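Local coordinates for VAL-1 (Chlorella virus, PDB 3A0N), which probably cleaves alginate-like polysaccharides of uronic acids by beta-elimination, as a family 14 polysaccharide lyase, and is seen here with glucuronic acid bound, at residues S104-S109 and E145-G150; S114-W119 and I126-P131. All coordinates share one frame; numbering follows the deposited sequence.

Contact 1: S104-S109 and E145-G150; sequences SGYQHS and EGHGIG. With BDP (beta-D-glucopyranuronic acid), chain B.
With chi1 at -69°, CG of Tyr-106 stands opposite its own carbonyl carbon, and the phenol ring runs alongside His-147, whose CG is wedged between backbone N and carbonyl carbon (chi1 50°). Tyr-106 belongs to a type I' beta turn, Ser-104 to Gln-107, in the loop between strands 91-99 and 112-119; this loop meets the approach to strand 149-151, an outer strand of the seven-stranded sheet in a concanavalin-like beta sandwich. The His-147 methylene makes a CH-pi contact over one face of the tyrosine ring, CB lying 4.0 Å from the ring centroid. The two side chains point the same way, yet their rings are set steeply at 79° in an oblique pair, in which Tyr-106 OH comes within 3.4 Å of His-147 CD2.

The His-108 ring meets the backbone of Glu-145 and Gly-146. The backbone N of Glu-145 lies over one ring face near the rim, while Gly-146 O approaches the ring edge, 3.0 Å from His-108 CE1. Polar bridging is left to water. One molecule donates to both Tyr-106 O and Gly-146 O, 2.7 Å from each; another joins His-108 NE2 to His-147 O, at the same 2.7 Å from each. Each water thus holds a main-chain carbonyl of the 145-150 segment.

The same segment also borders the bound sugar. His-147 ND1 makes a weak bond to Gly-148 O, which may limit rotation of the imidazole, whose edge faces the uronate carboxylate. Gln-120 and Gln-153 also bind the sugar. Gly-150 N donates to carboxylate oxygen O6A at 2.8 Å, and His-147 CE1 lies 3.4 Å from the second oxygen, O6B.

Contact 2: S114-W119 and I126-P131; sequences SNRIMW and IDYIYP. With BDP (beta-D-glucopyranuronic acid), chain B.
Met-118 sets its sulfur squarely over the Tyr-128 ring, a Met-aromatic contact between the strands of an antiparallel beta hairpin, 112-119 and 125-130. Met-118 SD is 3.5 Å from the Tyr-128 ring centroid and 8° off its normal. The tyrosine CG lies anti to the backbone N (chi1 -171°), which raises the ring from the sheet beside Met-118; its OH bonds to Gly-148 N. Ile-126 CG1 packs against Met-118 CB, and Met-118 CE reaches the bound sugar at O2, 3.7 Å away.

Arg-116 runs alongside Tyr-128 and points the same way, with guanidinium and ring planes turned 47° apart. Its NH2 stands at the ring edge, 3.7 Å from Tyr-128 CE2, and meets Tyr-130 CE1 at 3.5 Å with that carbon near the guanidinium plane. On the other face of the sheet, Asn-115 and Asp-127 cross at about a right angle. Asn-115 OD1 and Asp-127 OD1 are 2.5 Å apart. Ser-188 OG of the facing sheet bonds both Asn-115 ND2 and Asp-127 OD2.

Pairs of backbone bonds link Ser-114 with Tyr-130, Arg-116 with Tyr-128 and Met-118 with Ile-126. Ser-114 OG is hydrogen-bonded to Ala-103 O and also to a water that adds a bridge: it accepts from Arg-116 NE and donates to Ser-114 OG and Tyr-128 O, each at 2.8 Å.

In the fold
Contact 2 is core, two neighbouring strands of the seven-stranded sheet zipped by backbone bonds, with every touching residue buried. Contact 1 is a surface meeting of loops, carried by rings, glycine backbone and bridging waters. The two adjoin along strand 125-130, which pairs with strand 149-151: Ile-149 N lies 2.8 Å from Ile-129 O, and Tyr-130 OH accepts from Tyr-106 N. The Tyr-130 ring also meets that of His-108, so one tyrosine ties the outer loop to the hairpin. Both contacts border the glucuronate, contact 1 chiefly at its carboxylate, through Gly-150 N and the edge of His-147, contact 2 along the sugar ring, through Met-118, Ile-126 and Tyr-128.

Contact 1: S104-S109 and E145-G150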
loop_
_atom_site.group_PDB
_atom_site.type_symbol
_atom_site.label_atom_id
_atom_site.label_comp_id
_atom_site.label_asym_id
_atom_site.label_seq_id
_atom_site.Cartn_x
_atom_site.Cartn_y
_atom_site.Cartn_z
ATOM N N SER A 104 5.546 8.111 -6.279
ATOM C CA SER A 104 5.191 6.860 -6.933
ATOM C C SER A 104 5.479 6.959 -8.433
ATOM O O SER A 104 5.821 8.045 -8.891
ATOM C CB SER A 104 3.731 6.490 -6.725
ATOM O OG SER A 104 2.890 7.424 -7.416
ATOM N N GLY A 105 5.367 5.875 -9.195
ATOM C CA GLY A 105 5.538 5.922 -10.637
ATOM C C GLY A 105 6.718 6.689 -11.190
ATOM O O GLY A 105 6.572 7.522 -12.109
ATOM N N TYR A 106 7.913 6.399 -10.680
ATOM C CA TYR A 106 9.148 7.081 -11.030
ATOM C C TYR A 106 9.110 8.571 -10.763
ATOM O O TYR A 106 9.940 9.321 -11.290
ATOM C CB TYR A 106 9.503 6.922 -12.532
ATOM C CG TYR A 106 9.881 5.484 -12.814
ATOM C CD1 TYR A 106 8.913 4.517 -12.998
ATOM C CD2 TYR A 106 11.230 5.142 -12.863
ATOM C CE1 TYR A 106 9.271 3.205 -13.248
ATOM C CE2 TYR A 106 11.583 3.828 -13.118
ATOM C CZ TYR A 106 10.610 2.886 -13.303
ATOM O OH TYR A 106 10.958 1.575 -13.556
ATOM N N GLN A 107 8.166 9.018 -9.944
ATOM C CA GLN A 107 8.194 10.459 -9.619
ATOM C C GLN A 107 8.496 10.627 -8.131
ATOM O O GLN A 107 7.844 9.958 -7.333
ATOM C CB GLN A 107 6.871 11.134 -9.930
ATOM C CG GLN A 107 6.490 11.196 -11.398
ATOM C CD GLN A 107 5.124 11.850 -11.571
ATOM O OE1 GLN A 107 4.242 11.311 -12.241
ATOM N NE2 GLN A 107 4.954 13.017 -10.953
ATOM N N HIS A 108 9.425 11.498 -7.798
ATOM C CA HIS A 108 9.709 11.780 -6.383
ATOM C C HIS A 108 9.396 13.256 -6.196
ATOM O O HIS A 108 9.220 14.010 -7.168
ATOM C CB HIS A 108 11.147 11.467 -6.023
ATOM C CG HIS A 108 11.513 10.017 -6.143
ATOM N ND1 HIS A 108 11.807 9.425 -7.352
ATOM C CD2 HIS A 108 11.645 9.061 -5.212
ATOM C CE1 HIS A 108 12.097 8.150 -7.166
ATOM N NE2 HIS A 108 12.004 7.901 -5.866
ATOM N N SER A 109 9.331 13.646 -4.928
ATOM C CA SER A 109 9.193 15.099 -4.697
ATOM C C SER A 109 9.896 15.425 -3.400
ATOM O O SER A 109 10.125 14.539 -2.578
ATOM C CB SER A 109 7.722 15.487 -4.676
ATOM O OG SER A 109 7.112 14.822 -3.572
ATOM N N GLU A 145 15.633 8.084 -6.346
ATOM C CA GLU A 145 15.956 7.961 -7.758
ATOM C C GLU A 145 15.282 6.727 -8.353
ATOM O O GLU A 145 15.181 5.733 -7.636
ATOM C CB GLU A 145 17.470 7.856 -7.915
ATOM C CG GLU A 145 18.212 9.128 -7.537
ATOM C CD GLU A 145 18.656 9.127 -6.090
ATOM O OE1 GLU A 145 17.967 8.504 -5.258
ATOM O OE2 GLU A 145 19.694 9.756 -5.790
ATOM N N GLY A 146 14.838 6.774 -9.616
ATOM C CA GLY A 146 14.376 5.523 -10.221
ATOM C C GLY A 146 13.034 5.167 -9.608
ATOM O O GLY A 146 12.238 6.079 -9.362
ATOM N N HIS A 147 12.769 3.886 -9.390
ATOM C CA HIS A 147 11.446 3.589 -8.821
ATOM C C HIS A 147 11.628 3.381 -7.319
ATOM O O HIS A 147 12.657 3.750 -6.776
ATOM C CB HIS A 147 10.815 2.382 -9.502
ATOM C CG HIS A 147 11.720 1.191 -9.578
ATOM N ND1 HIS A 147 11.917 0.326 -8.518
ATOM C CD2 HIS A 147 12.479 0.714 -10.593
ATOM C CE1 HIS A 147 12.764 -0.625 -8.890
ATOM N NE2 HIS A 147 13.118 -0.414 -10.143
ATOM N N GLY A 148 10.648 2.752 -6.686
ATOM C CA GLY A 148 10.704 2.638 -5.225
ATOM C C GLY A 148 11.695 1.610 -4.748
ATOM O O GLY A 148 12.236 0.808 -5.536
ATOM N N ILE A 149 11.957 1.627 -3.441
ATOM C CA ILE A 149 12.991 0.753 -2.855
ATOM C C ILE A 149 12.306 -0.344 -2.081
ATOM O O ILE A 149 11.430 -0.053 -1.232
ATOM C CB ILE A 149 13.887 1.583 -1.944
ATOM C CG1 ILE A 149 14.412 2.859 -2.611
ATOM C CG2 ILE A 149 15.016 0.699 -1.410
ATOM C CD1 ILE A 149 15.150 2.621 -3.912
ATOM N N GLY A 150 12.630 -1.614 -2.320
ATOM C CA GLY A 150 12.039 -2.746 -1.662
ATOM C C GLY A 150 12.791 -3.169 -0.419
ATOM O O GLY A 150 14.022 -3.170 -0.349
HETATM C C1 BDP B . 10.237 -3.939 -7.388
HETATM C C2 BDP B . 10.404 -5.431 -7.659
HETATM C C3 BDP B . 11.078 -6.098 -6.444
HETATM C C4 BDP B . 12.374 -5.369 -6.100
HETATM C C5 BDP B . 12.099 -3.875 -5.890
HETATM C C6 BDP B . 13.446 -3.128 -5.771
HETATM O O2 BDP B . 9.094 -6.016 -7.835
HETATM O O3 BDP B . 11.333 -7.458 -6.805
HETATM O O4 BDP B . 13.018 -5.940 -4.949
HETATM O O5 BDP B . 11.497 -3.340 -7.088
HETATM O O6A BDP B . 13.835 -2.722 -4.651
HETATM O O1 BDP B . 9.708 -3.318 -8.577
HETATM O O6B BDP B . 14.081 -2.949 -6.848
HETATM O O HOH W 1 12.450 8.472 -10.584
HETATM O O HOH W 2 12.913 5.631 -4.821
#

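Contact 2: S114-W119 and I126-P131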
loop_
_atom_site.group_PDB
_atom_site.type_symbol
_atom_site.label_atom_id
_atom_site.label_comp_id
_atom_site.label_asym_id
_atom_site.label_seq_id
_atom_site.Cartn_x
_atom_site.Cartn_y
_atom_site.Cartn_z
ATOM N N SER A 114 6.131 7.756 0.290
ATOM C CA SER A 114 5.101 6.753 0.431
ATOM C C SER A 114 5.643 5.420 0.932
ATOM O O SER A 114 6.802 5.098 0.737
ATOM C CB SER A 114 4.332 6.519 -0.877
ATOM O OG SER A 114 5.277 6.040 -1.853
ATOM N N ASN A 115 4.761 4.710 1.611
ATOM C CA ASN A 115 5.048 3.420 2.210
ATOM C C ASN A 115 3.981 2.459 1.764
ATOM O O ASN A 115 2.836 2.504 2.211
ATOM C CB ASN A 115 5.030 3.569 3.734
ATOM C CG ASN A 115 5.676 2.403 4.434
ATOM O OD1 ASN A 115 6.454 1.661 3.819
ATOM N ND2 ASN A 115 5.335 2.202 5.701
ATOM N N ARG A 116 4.300 1.538 0.850
ATOM C CA ARG A 116 3.303 0.665 0.279
ATOM C C ARG A 116 3.637 -0.810 0.368
ATOM O O ARG A 116 4.789 -1.207 0.547
ATOM C CB ARG A 116 3.092 0.997 -1.228
ATOM C CG ARG A 116 2.449 2.348 -1.456
ATOM C CD ARG A 116 2.158 2.587 -2.927
ATOM N NE ARG A 116 3.388 2.896 -3.649
ATOM C CZ ARG A 116 3.483 3.001 -4.977
ATOM N NH1 ARG A 116 2.460 2.812 -5.808
ATOM N NH2 ARG A 116 4.680 3.313 -5.452
ATOM N N ILE A 117 2.619 -1.642 0.314
ATOM C CA ILE A 117 2.749 -3.065 0.139
ATOM C C ILE A 117 2.811 -3.423 -1.350
ATOM O O ILE A 117 1.948 -2.979 -2.116
ATOM C CB ILE A 117 1.558 -3.807 0.729
ATOM C CG1 ILE A 117 1.489 -3.680 2.259
ATOM C CG2 ILE A 117 1.503 -5.275 0.316
ATOM C CD1 ILE A 117 2.607 -4.364 3.014
ATOM N N MET A 118 3.812 -4.224 -1.714
ATOM C CA MET A 118 3.767 -4.914 -2.999
ATOM C C MET A 118 3.735 -6.409 -2.806
ATOM O O MET A 118 4.330 -6.914 -1.849
ATOM C CB MET A 118 4.971 -4.602 -3.900
ATOM C CG MET A 118 4.944 -3.295 -4.622
ATOM S SD MET A 118 6.296 -3.121 -5.816
ATOM C CE MET A 118 5.868 -4.373 -7.031
ATOM N N TRP A 119 3.059 -7.126 -3.713
ATOM C CA TRP A 119 3.275 -8.573 -3.762
ATOM C C TRP A 119 4.436 -8.793 -4.746
ATOM O O TRP A 119 4.877 -7.880 -5.437
ATOM C CB TRP A 119 2.048 -9.336 -4.178
ATOM C CG TRP A 119 1.664 -9.409 -5.621
ATOM C CD1 TRP A 119 2.145 -10.318 -6.545
ATOM C CD2 TRP A 119 0.725 -8.585 -6.318
ATOM N NE1 TRP A 119 1.539 -10.062 -7.765
ATOM C CE2 TRP A 119 0.659 -9.005 -7.654
ATOM C CE3 TRP A 119 -0.108 -7.496 -5.961
ATOM C CZ2 TRP A 119 -0.151 -8.423 -8.613
ATOM C CZ3 TRP A 119 -0.920 -6.904 -6.893
ATOM C CH2 TRP A 119 -0.947 -7.363 -8.236
ATOM N N ILE A 126 6.697 -7.469 -0.139
ATOM C CA ILE A 126 7.722 -6.542 0.277
ATOM C C ILE A 126 7.085 -5.206 0.737
ATOM O O ILE A 126 5.946 -4.883 0.374
ATOM C CB ILE A 126 8.712 -6.201 -0.848
ATOM C CG1 ILE A 126 8.016 -5.680 -2.121
ATOM C CG2 ILE A 126 9.601 -7.400 -1.173
ATOM C CD1 ILE A 126 9.005 -5.043 -3.106
ATOM N N ASP A 127 7.878 -4.500 1.536
ATOM C CA ASP A 127 7.625 -3.098 1.810
ATOM C C ASP A 127 8.220 -2.301 0.660
ATOM O O ASP A 127 9.341 -2.590 0.223
ATOM C CB ASP A 127 8.315 -2.733 3.122
ATOM C CG ASP A 127 7.924 -1.386 3.686
ATOM O OD1 ASP A 127 7.006 -0.709 3.161
ATOM O OD2 ASP A 127 8.567 -1.014 4.694
ATOM N N TYR A 128 7.538 -1.303 0.118
ATOM C CA TYR A 128 8.019 -0.611 -1.075
ATOM C C TYR A 128 7.987 0.884 -0.813
ATOM O O TYR A 128 6.869 1.397 -0.645
ATOM C CB TYR A 128 7.124 -1.022 -2.238
ATOM C CG TYR A 128 7.577 -0.588 -3.611
ATOM C CD1 TYR A 128 8.783 -1.067 -4.123
ATOM C CD2 TYR A 128 6.809 0.238 -4.399
ATOM C CE1 TYR A 128 9.201 -0.671 -5.398
ATOM C CE2 TYR A 128 7.202 0.645 -5.669
ATOM C CZ TYR A 128 8.398 0.164 -6.143
ATOM O OH TYR A 128 8.806 0.551 -7.412
ATOM N N ILE A 129 9.127 1.557 -0.750
ATOM C CA ILE A 129 9.135 2.928 -0.263
ATOM C C ILE A 129 9.664 3.891 -1.294
ATOM O O ILE A 129 10.667 3.684 -2.004
ATOM C CB ILE A 129 10.064 3.007 0.990
ATOM C CG1 ILE A 129 9.532 2.121 2.104
ATOM C CG2 ILE A 129 10.277 4.433 1.434
ATOM C CD1 ILE A 129 10.374 2.118 3.356
ATOM N N TYR A 130 8.998 5.033 -1.418
ATOM C CA TYR A 130 9.506 6.181 -2.150
ATOM C C TYR A 130 9.940 7.223 -1.144
ATOM O O TYR A 130 9.039 7.787 -0.495
ATOM C CB TYR A 130 8.406 6.749 -3.080
ATOM C CG TYR A 130 8.403 6.133 -4.468
ATOM C CD1 TYR A 130 7.953 4.846 -4.692
ATOM C CD2 TYR A 130 8.848 6.888 -5.550
ATOM C CE1 TYR A 130 7.955 4.305 -5.988
ATOM C CE2 TYR A 130 8.864 6.361 -6.833
ATOM C CZ TYR A 130 8.412 5.075 -7.027
ATOM O OH TYR A 130 8.438 4.570 -8.326
ATOM N N PRO A 131 11.209 7.511 -0.915
ATOM C CA PRO A 131 11.624 8.528 0.060
ATOM C C PRO A 131 11.611 9.889 -0.587
ATOM O O PRO A 131 11.620 9.994 -1.828
ATOM C CB PRO A 131 13.053 8.091 0.390
ATOM C CG PRO A 131 13.542 7.532 -0.919
ATOM C CD PRO A 131 12.352 6.876 -1.605
HETATM C C1 BDP B . 10.237 -3.939 -7.388
HETATM C C2 BDP B . 10.404 -5.431 -7.659
HETATM C C3 BDP B . 11.078 -6.098 -6.444
HETATM C C4 BDP B . 12.374 -5.369 -6.100
HETATM C C5 BDP B . 12.099 -3.875 -5.890
HETATM C C6 BDP B . 13.446 -3.128 -5.771
HETATM O O2 BDP B . 9.094 -6.016 -7.835
HETATM O O3 BDP B . 11.333 -7.458 -6.805
HETATM O O4 BDP B . 13.018 -5.940 -4.949
HETATM O O5 BDP B . 11.497 -3.340 -7.088
HETATM O O6A BDP B . 13.835 -2.722 -4.651
HETATM O O1 BDP B . 9.708 -3.318 -8.577
HETATM O O6B BDP B . 14.081 -2.949 -6.848
HETATM O O HOH W 3 5.776 3.345 -2.359
#